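Local coordinates for nitrite oxidoreductase subunit A (Kuenenia stuttgartiensis, PDB 7B04), which belongs to the molybdopterin oxidoreductase family and carries a molybdenum atom, two MD1 groups and an iron/sulfur cluster, at residues V648-N653 / Q676-D681; K223-M228 / T652-I657; L135-W140 / Y690-F695; Y237-F242 / K736-M741. One frame throughout, in Å; residues are numbered along the deposited sequence.

In the fold
From the N terminus, the chain passes residues 135-140, then strand 222-226, then helix 238-254. All three wait for partners several hundred residues later. Strand 648-652 and the loop after it come first: interaction 2 brings 652-657 back to 223-228. Interaction 1 then closes a short loop between 648-653 and 676-681, and it shares Thr652 and Asn653 with interaction 2. Interaction 3 joins 690-695 to 135-140, and its long loop contains both interactions 1 and 2. Last, interaction 4 sets 736-741 beside 237-242. Its loop also contains interaction 1 but crosses those of 2 and 3. Interactions 1 to 3 join neighbouring strands of one mixed sheet, and interaction 4 packs helices on it.

Interaction 1 of 4, residues V648-N653 / Q676-D681; sequences VLWFTN and QIMSTD. With MD1 (phosphoric acid 4-(2-amino-4-oxo-3,4,5,6,-tetrahydro-pteridin-6-yl)-2-hydroxy-3,4-dimercapto-but-3-en-yl ester guanylate ester), chain C.
Leu649 N donates to Gln676 O at 2.8 Å, the first rung of the main-chain ladder between two parallel strands, 648-652 and 676-681. Phe651 N donates to Met678 O at 3.1 Å. In the other direction, Thr680 N reaches Phe651 O at 3.0 Å, and a weak bond runs from Met678 N to Leu649 O. One side-chain bond adds to these: Trp650 NE1 donates to Thr680 OG1 at 3.2 Å, with the oxygen tilted 21° from the ring plane. It ties the indole to the neighbouring strand, two residues beyond its bridge partner Met678.

Apolar contacts fill both faces of the pair. On the face of Trp650, Met678 bends at chi3 (67°), which brings CE over the indole. CE lies 4.1 Å from the centroid of the Trp650 five-membered ring, a CH-pi contact, while SD sits obliquely to the same ring in a Met-aromatic contact. Val648 CG1 packs beside Gln676 CB, and Thr652 CG2 beside Thr680 CB. On the other face, Ser679 CB meets the Phe651 ring off-centre, 4.0 Å from its centroid. Ile677 CG2 comes to the edge of that ring.

Ligand bonds complete the site. Both carboxylate oxygens of Asp681 hold the MD1 ribose: O2' donates to Asp681 OD1 at 3.0 Å and O3' to Asp681 OD2 at 2.8 Å. The strands and helix 663-670 form a beta-alpha-beta unit. An acidic residue gripping a ribose at the end of its second strand recalls Rossmann-type nucleotide-binding folds.

Interaction 2 of 4, residues K223-M228 / T652-I657; sequences KGRGGM and TNVNLI. With MD1 (phosphoric acid 4-(2-amino-4-oxo-3,4,5,6,-tetrahydro-pteridin-6-yl)-2-hydroxy-3,4-dimercapto-but-3-en-yl ester guanylate ester), chain C.
Gly226 and Thr652 form a parallel beta bridge at the C-terminal end of strands 222-226 and 648-652, two neighbours inside the mixed sheet, where the loop that holds the diphosphate of MD1 begins. That loop, 652-657, follows strand 648-652 directly. The two segments are held here by weak main-chain bonds. Thr652 N donates to Arg225 O over 3.4 Å, and Gly227 N to Thr652 O over 2.9 Å. The second is less certain, because Thr652 O and Val654 CG2 are too close in the model.

Past the bridge the backbone of Gly227 packs on the loop. Its O lies 3.2 Å from Asn653 CB. All the residues that touch are buried.

Arg225 CG stands anti to the backbone N (chi1 169°), and the end of the side chain comes near the loop. Val654 crosses it at about a right angle and lays CG1 over one face of the guanidinium, off-centre, 3.5 Å from Arg225 NH2. Leu656 also approaches this side chain, but the place of its CD1 is doubtful. The polar end looks to another partner: Arg225 NE donates to Asn269 OD1, and Asn269 also binds Gly226 O.

The side chain of Met228, next along, is about 6 Å from the molybdenum atom, so this corner borders the metal site as well. Asn653, Val654 and Asn655 belong to the MD1 pocket. There Val654 CG1 touches O2B, and Asn655 N donates a fairly straight bond (158°) to MD1 O1B at 3.1 Å.

Interaction 3 of 4, residues L135-W140 / Y690-F695; sequences LIRKGW and YADFAF
Asp692 OD1 takes two hydrogen bonds from Arg137, and together they make a salt bridge. Arg137 NE donates to Asp692 OD1 at 2.8 Å, nearly in line with the C-O bond. Arg137 NH2 reaches the same Asp692 OD1 at 3.1 Å from above the carboxylate plane. The Arg137 chain is extended as far as CD and then bends at chi3 (58°), which places NE beside the carboxylate. Second partners surround the pair: Arg164 also bridges to Asp692 OD1, Asp692 OD2 accepts from Ile677 N, and Asp167 binds Arg137 NH1. This network should steady both buried charges.

Trp140 lies next to the carboxylate. Asp692 CB sits over its five-membered ring, 4.3 Å from the centroid. Over the same face, Phe693 presents its edge to the six-membered ring in a T-shaped stack, with centroids 4.8 Å apart and planes at 70°. The indole is also held by a bond from Trp140 NE1 to Glu675 O. Ile136 CD1 packs alongside Phe693 CE1, and Leu135 CB meets Ala694 CB on the opposite face.

The backbones pair through Leu135 N to Ala694 O at 2.9 Å, Ala694 N to Leu135 O at 2.8 Å, and Arg137 N to Asp692 O at 3.0 Å. Arg137 is also the N-cap of helix 138-145. The whole is an antiparallel strand pair that extends the mixed sheet of the cofactor-binding region beyond its parallel strands.

Interaction 4 of 4, residues Y237-F242 / K736-M741; sequences YGMYRF and KILAGM
Leu738 and Phe242 have the largest areas buried in this contact, which packs two nearly parallel helices side by side. Helix 238-254 and helix 734-749 run in the same direction, with an angle of 9° and an axis distance of 10.1 Å between the segments. No hydrogen bond links them, so the contact is apolar packing.

Leu738 carries the upstream half, and its two methyl groups meet different partners. CD1 meets the backbone of Gly238, 3.4 Å from its C atom, where the first helix has no side chain. CD2 touches Met239 CE at 3.7 Å, and these two side chains cross at about a right angle.

Strand 648-652 adds to the packing. Its Trp650 touches Met239 and Leu738, and the indole makes an edge-to-face pair with Phe242. Both helices therefore lie on the Trp650 face of the sheet. Met741 also packs on Met678 of strand 676-681.

Phe242 carries the downstream half. It points toward the second helix, where its ring meets Met741 obliquely, with Phe242 CZ 3.6 Å from Met741 CG.

Interaction 1 of 4, residues V648-N653 / Q676-D681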
# COMPACT_ATOMS: atom_id res chain seq x y z
N VAL B 648 16.40 -31.16 1.72
CA VAL B 648 15.07 -30.99 2.29
C VAL B 648 14.94 -29.54 2.74
O VAL B 648 15.92 -28.94 3.22
CB VAL B 648 14.81 -31.94 3.47
CG1 VAL B 648 13.36 -31.86 3.92
CG2 VAL B 648 15.16 -33.37 3.10
N LEU B 649 13.75 -28.97 2.57
CA LEU B 649 13.53 -27.56 2.84
C LEU B 649 12.12 -27.37 3.37
O LEU B 649 11.17 -27.95 2.83
CB LEU B 649 13.74 -26.72 1.57
CG LEU B 649 13.40 -25.23 1.66
CD1 LEU B 649 14.21 -24.56 2.76
CD2 LEU B 649 13.64 -24.55 0.32
N TRP B 650 11.99 -26.58 4.43
CA TRP B 650 10.68 -26.26 4.97
C TRP B 650 10.70 -24.86 5.57
O TRP B 650 11.61 -24.53 6.34
CB TRP B 650 10.29 -27.30 6.01
CG TRP B 650 8.97 -27.11 6.67
CD1 TRP B 650 7.86 -26.52 6.15
CD2 TRP B 650 8.61 -27.54 7.99
NE1 TRP B 650 6.84 -26.55 7.06
CE2 TRP B 650 7.27 -27.17 8.20
CE3 TRP B 650 9.30 -28.20 9.01
CZ2 TRP B 650 6.61 -27.44 9.39
CZ3 TRP B 650 8.64 -28.46 10.19
CH2 TRP B 650 7.30 -28.08 10.37
N PHE B 651 9.71 -24.03 5.21
CA PHE B 651 9.72 -22.62 5.59
C PHE B 651 8.31 -22.10 5.87
O PHE B 651 7.37 -22.42 5.14
CB PHE B 651 10.38 -21.78 4.49
CG PHE B 651 9.84 -22.05 3.11
CD1 PHE B 651 10.33 -23.10 2.35
CD2 PHE B 651 8.88 -21.22 2.55
CE1 PHE B 651 9.84 -23.35 1.08
CE2 PHE B 651 8.39 -21.47 1.28
CZ PHE B 651 8.87 -22.53 0.54
N THR B 652 8.19 -21.30 6.95
CA THR B 652 6.94 -20.70 7.42
C THR B 652 7.02 -19.19 7.27
O THR B 652 8.11 -18.60 7.32
CB THR B 652 6.64 -21.00 8.92
OG1 THR B 652 7.65 -20.40 9.76
CG2 THR B 652 6.64 -22.49 9.19
N ASN B 653 5.89 -18.52 7.18
CA ASN B 653 5.84 -17.05 7.11
C ASN B 653 6.75 -16.50 6.01
O ASN B 653 7.16 -15.39 6.14
CB ASN B 653 6.22 -16.41 8.43
CG ASN B 653 5.46 -15.16 8.78
OD1 ASN B 653 6.01 -14.27 9.40
ND2 ASN B 653 4.21 -15.07 8.46
N GLN B 676 12.92 -32.52 -1.07
CA GLN B 676 11.65 -32.25 -0.36
C GLN B 676 11.50 -30.76 -0.10
O GLN B 676 12.31 -30.25 0.60
CB GLN B 676 11.67 -33.03 0.94
CG GLN B 676 10.49 -32.79 1.82
CD GLN B 676 10.40 -33.92 2.80
OE1 GLN B 676 11.06 -34.92 2.67
NE2 GLN B 676 9.56 -33.76 3.79
N ILE B 677 10.45 -30.12 -0.63
CA ILE B 677 10.19 -28.70 -0.39
C ILE B 677 8.86 -28.60 0.33
O ILE B 677 7.86 -29.19 -0.11
CB ILE B 677 10.17 -27.90 -1.71
CG1 ILE B 677 11.55 -27.90 -2.37
CG2 ILE B 677 9.68 -26.48 -1.46
CD1 ILE B 677 11.72 -28.96 -3.43
N MET B 678 8.84 -27.84 1.42
CA MET B 678 7.66 -27.76 2.27
C MET B 678 7.43 -26.31 2.63
O MET B 678 8.39 -25.56 2.85
CB MET B 678 7.84 -28.61 3.53
CG MET B 678 7.99 -30.09 3.26
SD MET B 678 8.66 -30.96 4.69
CE MET B 678 7.33 -30.80 5.86
N SER B 679 6.17 -25.91 2.70
CA SER B 679 5.83 -24.54 3.03
C SER B 679 4.62 -24.51 3.94
O SER B 679 3.61 -25.18 3.68
CB SER B 679 5.58 -23.72 1.77
OG SER B 679 5.17 -22.40 2.11
N THR B 680 4.73 -23.74 5.01
CA THR B 680 3.60 -23.37 5.85
C THR B 680 3.10 -22.00 5.44
O THR B 680 3.89 -21.06 5.28
CB THR B 680 4.00 -23.35 7.32
OG1 THR B 680 4.35 -24.67 7.73
CG2 THR B 680 2.85 -22.85 8.16
N ASP B 681 1.79 -21.87 5.24
CA ASP B 681 1.24 -20.61 4.79
C ASP B 681 -0.26 -20.59 5.05
O ASP B 681 -0.84 -21.56 5.56
CB ASP B 681 1.56 -20.38 3.31
CG ASP B 681 1.44 -18.92 2.92
OD1 ASP B 681 0.69 -18.18 3.60
OD2 ASP B 681 2.12 -18.51 1.96
PB MD1 C . 8.91 -12.58 2.37
O3B MD1 C . 7.55 -11.72 2.03
O1B MD1 C . 8.91 -13.82 1.52
O2B MD1 C . 8.89 -12.97 3.83
O3A MD1 C . 10.29 -11.72 2.08
C10 MD1 C . 10.30 -10.32 2.01
C11 MD1 C . 11.29 -9.86 0.91
O11 MD1 C . 10.47 -9.58 -0.45
C12 MD1 C . 12.00 -8.81 1.30
S12 MD1 C . 11.61 -8.04 2.90
C13 MD1 C . 13.19 -8.16 0.53
S13 MD1 C . 13.92 -6.73 1.38
C14 MD1 C . 13.77 -8.52 -0.76
N15 MD1 C . 13.32 -7.34 -1.75
C16 MD1 C . 13.45 -7.61 -3.13
C15 MD1 C . 13.32 -6.48 -4.09
O14 MD1 C . 13.12 -5.38 -3.69
N17 MD1 C . 13.44 -6.73 -5.55
C17 MD1 C . 13.69 -8.16 -6.08
N16 MD1 C . 13.82 -8.40 -7.50
N18 MD1 C . 13.83 -9.31 -5.11
C20 MD1 C . 13.72 -9.09 -3.69
N8 MD1 C . 13.85 -10.20 -2.84
C7 MD1 C . 13.62 -9.92 -1.28
PA MD1 C . 6.03 -12.26 2.39
O1A MD1 C . 5.09 -11.09 2.58
O2A MD1 C . 5.56 -13.09 1.23
O5' MD1 C . 5.97 -13.25 3.70
C5' MD1 C . 4.68 -13.54 4.18
C4' MD1 C . 4.19 -14.93 3.65
O4' MD1 C . 3.68 -15.80 4.84
C1' MD1 C . 2.13 -15.73 4.76
N9 MD1 C . 1.54 -15.39 6.09
C4 MD1 C . 1.64 -16.27 7.07
N3 MD1 C . 2.28 -17.62 7.12
C2 MD1 C . 2.25 -18.38 8.36
N2 MD1 C . 2.87 -19.69 8.40
N1 MD1 C . 1.61 -17.85 9.54
C6 MD1 C . 1.00 -16.56 9.48
O6 MD1 C . 0.47 -16.12 10.45
C5 MD1 C . 1.04 -15.76 8.17
N7 MD1 C . 0.56 -14.56 7.85
C8 MD1 C . 0.87 -14.32 6.55
C2' MD1 C . 1.86 -14.83 3.90
O2' MD1 C . 0.66 -15.18 3.16
C3' MD1 C . 3.18 -14.79 2.89
O3' MD1 C . 3.08 -15.89 1.94

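Interaction 2 of 4, residues K223-M228 / T652-I657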
# COMPACT_ATOMS: atom_id res chain seq x y z
N LYS B 223 17.21 -27.88 5.49
CA LYS B 223 17.24 -26.43 5.65
C LYS B 223 15.89 -25.99 6.20
O LYS B 223 14.88 -26.06 5.50
CB LYS B 223 17.57 -25.76 4.33
CG LYS B 223 19.07 -25.68 4.04
CD LYS B 223 19.74 -27.01 3.79
CE LYS B 223 21.25 -26.82 3.70
NZ LYS B 223 21.63 -25.88 2.60
N GLY B 224 15.89 -25.52 7.44
CA GLY B 224 14.68 -25.08 8.08
C GLY B 224 14.70 -23.59 8.33
O GLY B 224 15.52 -23.07 9.09
N ARG B 225 13.80 -22.87 7.68
CA ARG B 225 13.74 -21.42 7.77
C ARG B 225 12.48 -21.00 8.52
O ARG B 225 11.37 -21.31 8.07
CB ARG B 225 13.73 -20.80 6.38
CG ARG B 225 13.40 -19.32 6.40
CD ARG B 225 14.10 -18.56 5.29
NE ARG B 225 13.88 -17.13 5.43
CZ ARG B 225 13.64 -16.29 4.43
NH1 ARG B 225 13.60 -16.73 3.18
NH2 ARG B 225 13.45 -15.01 4.68
N GLY B 226 12.65 -20.32 9.64
CA GLY B 226 11.53 -19.61 10.21
C GLY B 226 11.50 -18.25 9.56
O GLY B 226 12.42 -17.46 9.80
N GLY B 227 10.46 -17.93 8.81
CA GLY B 227 10.63 -16.74 8.02
C GLY B 227 10.27 -15.53 8.84
O GLY B 227 9.11 -15.35 9.25
N MET B 228 11.24 -14.63 8.99
CA MET B 228 11.14 -13.45 9.84
C MET B 228 10.38 -13.73 11.13
O MET B 228 9.30 -13.20 11.38
CB MET B 228 10.46 -12.33 9.06
CG MET B 228 10.99 -12.17 7.64
SD MET B 228 12.27 -10.91 7.38
CE MET B 228 13.05 -10.79 8.99
N THR B 652 8.19 -21.30 6.95
CA THR B 652 6.94 -20.70 7.42
C THR B 652 7.02 -19.19 7.27
O THR B 652 8.11 -18.60 7.32
CB THR B 652 6.64 -21.00 8.92
OG1 THR B 652 7.65 -20.40 9.76
CG2 THR B 652 6.64 -22.49 9.19
N ASN B 653 5.89 -18.52 7.18
CA ASN B 653 5.84 -17.05 7.11
C ASN B 653 6.75 -16.50 6.01
O ASN B 653 7.16 -15.39 6.14
CB ASN B 653 6.22 -16.41 8.43
CG ASN B 653 5.46 -15.16 8.78
OD1 ASN B 653 6.01 -14.27 9.40
ND2 ASN B 653 4.21 -15.07 8.46
N VAL B 654 7.02 -17.26 4.97
CA VAL B 654 7.81 -16.69 3.85
C VAL B 654 7.30 -17.28 2.54
O VAL B 654 6.84 -18.38 2.58
CB VAL B 654 9.32 -16.94 4.03
CG1 VAL B 654 10.02 -15.70 4.49
CG2 VAL B 654 9.60 -18.05 5.00
N ASN B 655 7.32 -16.51 1.46
CA ASN B 655 6.96 -16.96 0.09
C ASN B 655 8.30 -17.07 -0.61
O ASN B 655 8.54 -16.41 -1.56
CB ASN B 655 6.17 -15.86 -0.60
CG ASN B 655 5.08 -16.31 -1.54
OD1 ASN B 655 5.10 -17.40 -2.04
ND2 ASN B 655 4.14 -15.44 -1.80
N LEU B 656 9.15 -17.90 -0.05
CA LEU B 656 10.58 -18.01 -0.38
C LEU B 656 10.81 -18.22 -1.85
O LEU B 656 11.64 -17.55 -2.41
CB LEU B 656 11.08 -19.22 0.40
CG LEU B 656 12.58 -19.36 0.52
CD1 LEU B 656 13.00 -19.15 1.95
CD2 LEU B 656 13.01 -20.71 0.04
N ILE B 657 10.10 -19.16 -2.43
CA ILE B 657 10.36 -19.46 -3.83
C ILE B 657 9.80 -18.37 -4.73
O ILE B 657 10.47 -17.90 -5.65
CB ILE B 657 9.80 -20.85 -4.19
CG1 ILE B 657 10.53 -21.93 -3.40
CG2 ILE B 657 9.96 -21.12 -5.68
CD1 ILE B 657 9.90 -23.30 -3.50
PB MD1 C . 8.91 -12.58 2.37
O3B MD1 C . 7.55 -11.72 2.03
O1B MD1 C . 8.91 -13.82 1.52
O2B MD1 C . 8.89 -12.97 3.83
O3A MD1 C . 10.29 -11.72 2.08
C10 MD1 C . 10.30 -10.32 2.01
C11 MD1 C . 11.29 -9.86 0.91
O11 MD1 C . 10.47 -9.58 -0.45
C12 MD1 C . 12.00 -8.81 1.30
S12 MD1 C . 11.61 -8.04 2.90
C13 MD1 C . 13.19 -8.16 0.53
S13 MD1 C . 13.92 -6.73 1.38
C14 MD1 C . 13.77 -8.52 -0.76
N15 MD1 C . 13.32 -7.34 -1.75
C16 MD1 C . 13.45 -7.61 -3.13
C15 MD1 C . 13.32 -6.48 -4.09
O14 MD1 C . 13.12 -5.38 -3.69
N17 MD1 C . 13.44 -6.73 -5.55
C17 MD1 C . 13.69 -8.16 -6.08
N16 MD1 C . 13.82 -8.40 -7.50
N18 MD1 C . 13.83 -9.31 -5.11
C20 MD1 C . 13.72 -9.09 -3.69
N8 MD1 C . 13.85 -10.20 -2.84
C7 MD1 C . 13.62 -9.92 -1.28
PA MD1 C . 6.03 -12.26 2.39
O1A MD1 C . 5.09 -11.09 2.58
O2A MD1 C . 5.56 -13.09 1.23
O5' MD1 C . 5.97 -13.25 3.70
C5' MD1 C . 4.68 -13.54 4.18
C4' MD1 C . 4.19 -14.93 3.65
O4' MD1 C . 3.68 -15.80 4.84
C1' MD1 C . 2.13 -15.73 4.76
N9 MD1 C . 1.54 -15.39 6.09
C4 MD1 C . 1.64 -16.27 7.07
N3 MD1 C . 2.28 -17.62 7.12
C2 MD1 C . 2.25 -18.38 8.36
N2 MD1 C . 2.87 -19.69 8.40
N1 MD1 C . 1.61 -17.85 9.54
C6 MD1 C . 1.00 -16.56 9.48
O6 MD1 C . 0.47 -16.12 10.45
C5 MD1 C . 1.04 -15.76 8.17
N7 MD1 C . 0.56 -14.56 7.85
C8 MD1 C . 0.87 -14.32 6.55
C2' MD1 C . 1.86 -14.83 3.90
O2' MD1 C . 0.66 -15.18 3.16
C3' MD1 C . 3.18 -14.79 2.89
O3' MD1 C . 3.08 -15.89 1.94

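Interaction 3 of 4, residues L135-W140 / Y690-F695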
# COMPACT_ATOMS: atom_id res chain seq x y z
N LEU B 135 -1.82 -30.00 1.94
CA LEU B 135 -1.59 -30.40 0.56
C LEU B 135 -0.30 -31.20 0.44
O LEU B 135 0.70 -30.87 1.08
CB LEU B 135 -1.53 -29.19 -0.37
CG LEU B 135 -2.81 -28.37 -0.54
CD1 LEU B 135 -2.53 -27.11 -1.34
CD2 LEU B 135 -3.88 -29.21 -1.21
N ILE B 136 -0.34 -32.24 -0.38
CA ILE B 136 0.84 -33.00 -0.76
C ILE B 136 0.81 -33.19 -2.27
O ILE B 136 -0.25 -33.42 -2.86
CB ILE B 136 0.90 -34.36 -0.03
CG1 ILE B 136 2.18 -35.12 -0.40
CG2 ILE B 136 -0.33 -35.20 -0.32
CD1 ILE B 136 2.42 -36.36 0.43
N ARG B 137 1.98 -33.06 -2.90
CA ARG B 137 2.05 -33.17 -4.35
C ARG B 137 1.98 -34.63 -4.77
O ARG B 137 2.56 -35.51 -4.13
CB ARG B 137 3.34 -32.53 -4.87
CG ARG B 137 3.38 -32.39 -6.38
CD ARG B 137 4.63 -31.66 -6.82
NE ARG B 137 5.82 -32.35 -6.36
CZ ARG B 137 6.36 -33.41 -6.97
NH1 ARG B 137 5.82 -33.90 -8.07
NH2 ARG B 137 7.45 -33.97 -6.46
N LYS B 138 1.25 -34.88 -5.86
CA LYS B 138 1.01 -36.25 -6.30
C LYS B 138 2.31 -36.97 -6.63
O LYS B 138 2.52 -38.12 -6.22
CB LYS B 138 0.07 -36.26 -7.50
CG LYS B 138 -0.32 -37.66 -7.97
CD LYS B 138 -1.20 -37.62 -9.21
CE LYS B 138 -1.69 -39.01 -9.57
NZ LYS B 138 -0.58 -39.91 -9.96
N GLY B 139 3.21 -36.31 -7.36
CA GLY B 139 4.45 -36.96 -7.74
C GLY B 139 5.45 -37.12 -6.61
O GLY B 139 6.49 -37.75 -6.82
N TRP B 140 5.15 -36.62 -5.42
CA TRP B 140 5.99 -36.88 -4.26
C TRP B 140 5.40 -37.97 -3.38
O TRP B 140 6.14 -38.82 -2.87
CB TRP B 140 6.20 -35.61 -3.43
CG TRP B 140 7.33 -35.73 -2.45
CD1 TRP B 140 8.62 -35.32 -2.63
CD2 TRP B 140 7.27 -36.31 -1.14
NE1 TRP B 140 9.37 -35.60 -1.51
CE2 TRP B 140 8.57 -36.21 -0.58
CE3 TRP B 140 6.26 -36.90 -0.38
CZ2 TRP B 140 8.87 -36.69 0.69
CZ3 TRP B 140 6.56 -37.37 0.88
CH2 TRP B 140 7.86 -37.26 1.41
N TYR B 690 4.97 -24.79 -6.50
CA TYR B 690 6.21 -25.46 -6.85
C TYR B 690 6.85 -26.13 -5.64
O TYR B 690 8.07 -26.26 -5.57
CB TYR B 690 7.19 -24.47 -7.49
CG TYR B 690 6.85 -24.11 -8.93
CD1 TYR B 690 7.19 -24.95 -9.98
CD2 TYR B 690 6.20 -22.92 -9.23
CE1 TYR B 690 6.89 -24.62 -11.29
CE2 TYR B 690 5.90 -22.58 -10.54
CZ TYR B 690 6.24 -23.44 -11.56
OH TYR B 690 5.94 -23.11 -12.86
N ALA B 691 6.03 -26.57 -4.69
CA ALA B 691 6.49 -27.25 -3.49
C ALA B 691 5.93 -28.67 -3.45
O ALA B 691 5.14 -29.08 -4.31
CB ALA B 691 6.07 -26.49 -2.23
N ASP B 692 6.35 -29.43 -2.44
CA ASP B 692 5.89 -30.80 -2.25
C ASP B 692 4.88 -30.94 -1.12
O ASP B 692 4.05 -31.85 -1.15
CB ASP B 692 7.07 -31.73 -1.95
CG ASP B 692 8.04 -31.83 -3.11
OD1 ASP B 692 7.59 -31.74 -4.27
OD2 ASP B 692 9.25 -32.01 -2.86
N PHE B 693 4.92 -30.04 -0.13
CA PHE B 693 3.96 -30.04 0.97
C PHE B 693 3.43 -28.63 1.19
O PHE B 693 4.10 -27.64 0.89
CB PHE B 693 4.59 -30.55 2.27
CG PHE B 693 4.77 -32.04 2.31
CD1 PHE B 693 3.75 -32.87 2.75
CD2 PHE B 693 5.97 -32.61 1.92
CE1 PHE B 693 3.92 -34.23 2.80
CE2 PHE B 693 6.15 -33.98 1.97
CZ PHE B 693 5.12 -34.79 2.41
N ALA B 694 2.23 -28.56 1.74
CA ALA B 694 1.61 -27.29 2.12
C ALA B 694 0.85 -27.51 3.42
O ALA B 694 0.07 -28.46 3.53
CB ALA B 694 0.68 -26.77 1.03
N PHE B 695 1.07 -26.63 4.38
CA PHE B 695 0.43 -26.74 5.69
C PHE B 695 -0.36 -25.47 5.98
O PHE B 695 0.25 -24.39 6.16
CB PHE B 695 1.47 -26.99 6.79
CG PHE B 695 2.22 -28.27 6.61
CD1 PHE B 695 1.65 -29.48 6.98
CD2 PHE B 695 3.49 -28.28 6.07
CE1 PHE B 695 2.33 -30.67 6.82
CE2 PHE B 695 4.18 -29.46 5.91
CZ PHE B 695 3.60 -30.66 6.28

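Interaction 4 of 4, residues Y237-F242 / K736-M741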
# COMPACT_ATOMS: atom_id res chain seq x y z
N TYR B 237 9.88 -18.57 14.60
CA TYR B 237 11.24 -18.95 14.99
C TYR B 237 11.30 -20.33 15.62
O TYR B 237 12.40 -20.86 15.80
CB TYR B 237 11.90 -17.96 15.96
CG TYR B 237 12.65 -16.82 15.30
CD1 TYR B 237 12.34 -15.50 15.58
CD2 TYR B 237 13.67 -17.07 14.39
CE1 TYR B 237 13.02 -14.45 14.98
CE2 TYR B 237 14.36 -16.02 13.78
CZ TYR B 237 14.02 -14.72 14.08
OH TYR B 237 14.69 -13.67 13.49
N GLY B 238 10.15 -20.92 15.96
CA GLY B 238 10.13 -22.31 16.38
C GLY B 238 10.72 -23.25 15.35
O GLY B 238 11.10 -24.37 15.70
N MET B 239 10.80 -22.82 14.09
CA MET B 239 11.47 -23.62 13.07
C MET B 239 12.94 -23.83 13.41
O MET B 239 13.49 -24.91 13.18
CB MET B 239 11.33 -22.95 11.71
CG MET B 239 11.88 -23.77 10.55
SD MET B 239 10.95 -25.28 10.29
CE MET B 239 9.44 -24.62 9.59
N TYR B 240 13.59 -22.80 13.97
CA TYR B 240 14.97 -22.96 14.41
C TYR B 240 15.07 -23.98 15.54
O TYR B 240 16.07 -24.70 15.65
CB TYR B 240 15.56 -21.62 14.85
CG TYR B 240 15.80 -20.64 13.72
CD1 TYR B 240 15.59 -21.00 12.40
CD2 TYR B 240 16.26 -19.36 13.99
CE1 TYR B 240 15.81 -20.10 11.37
CE2 TYR B 240 16.49 -18.45 12.96
CZ TYR B 240 16.26 -18.83 11.66
OH TYR B 240 16.49 -17.93 10.64
N ARG B 241 14.04 -24.04 16.40
CA ARG B 241 14.00 -25.08 17.42
C ARG B 241 13.82 -26.46 16.79
O ARG B 241 14.43 -27.44 17.23
CB ARG B 241 12.87 -24.78 18.40
CG ARG B 241 12.84 -25.66 19.64
CD ARG B 241 11.67 -25.28 20.53
NE ARG B 241 11.61 -26.07 21.75
CZ ARG B 241 12.19 -25.73 22.90
NH1 ARG B 241 12.87 -24.60 22.99
NH2 ARG B 241 12.08 -26.52 23.96
N PHE B 242 12.98 -26.55 15.75
CA PHE B 242 12.80 -27.81 15.04
C PHE B 242 14.11 -28.29 14.44
O PHE B 242 14.44 -29.48 14.53
CB PHE B 242 11.73 -27.65 13.96
CG PHE B 242 11.42 -28.92 13.22
CD1 PHE B 242 10.62 -29.90 13.79
CD2 PHE B 242 11.94 -29.14 11.96
CE1 PHE B 242 10.34 -31.07 13.11
CE2 PHE B 242 11.67 -30.31 11.27
CZ PHE B 242 10.87 -31.27 11.85
N LYS B 736 1.71 -25.68 16.64
CA LYS B 736 1.23 -27.07 16.63
C LYS B 736 1.68 -27.81 15.38
O LYS B 736 1.88 -29.03 15.42
CB LYS B 736 -0.29 -27.08 16.77
CG LYS B 736 -0.80 -26.04 17.75
CD LYS B 736 -1.61 -26.68 18.87
CE LYS B 736 -2.59 -25.70 19.50
N ILE B 737 1.84 -27.09 14.26
CA ILE B 737 2.38 -27.73 13.05
C ILE B 737 3.82 -28.17 13.28
O ILE B 737 4.21 -29.28 12.89
CB ILE B 737 2.26 -26.77 11.85
CG1 ILE B 737 0.79 -26.44 11.57
CG2 ILE B 737 2.91 -27.38 10.62
CD1 ILE B 737 0.60 -25.34 10.55
N LEU B 738 4.62 -27.32 13.93
CA LEU B 738 5.97 -27.71 14.29
C LEU B 738 5.96 -28.87 15.29
O LEU B 738 6.73 -29.83 15.14
CB LEU B 738 6.72 -26.51 14.87
CG LEU B 738 6.96 -25.33 13.94
CD1 LEU B 738 7.46 -24.13 14.72
CD2 LEU B 738 7.95 -25.70 12.84
N ALA B 739 5.10 -28.79 16.30
CA ALA B 739 5.03 -29.86 17.29
C ALA B 739 4.48 -31.14 16.68
O ALA B 739 4.99 -32.23 16.97
CB ALA B 739 4.16 -29.42 18.47
N GLY B 740 3.46 -31.04 15.84
CA GLY B 740 2.93 -32.22 15.18
C GLY B 740 3.95 -32.90 14.29
O GLY B 740 3.98 -34.13 14.19
N MET B 741 4.80 -32.11 13.63
CA MET B 741 5.87 -32.69 12.82
C MET B 741 6.90 -33.39 13.70
O MET B 741 7.39 -34.47 13.36
CB MET B 741 6.53 -31.61 11.97
CG MET B 741 7.52 -32.14 10.96
SD MET B 741 6.74 -33.19 9.73
CE MET B 741 5.74 -31.99 8.87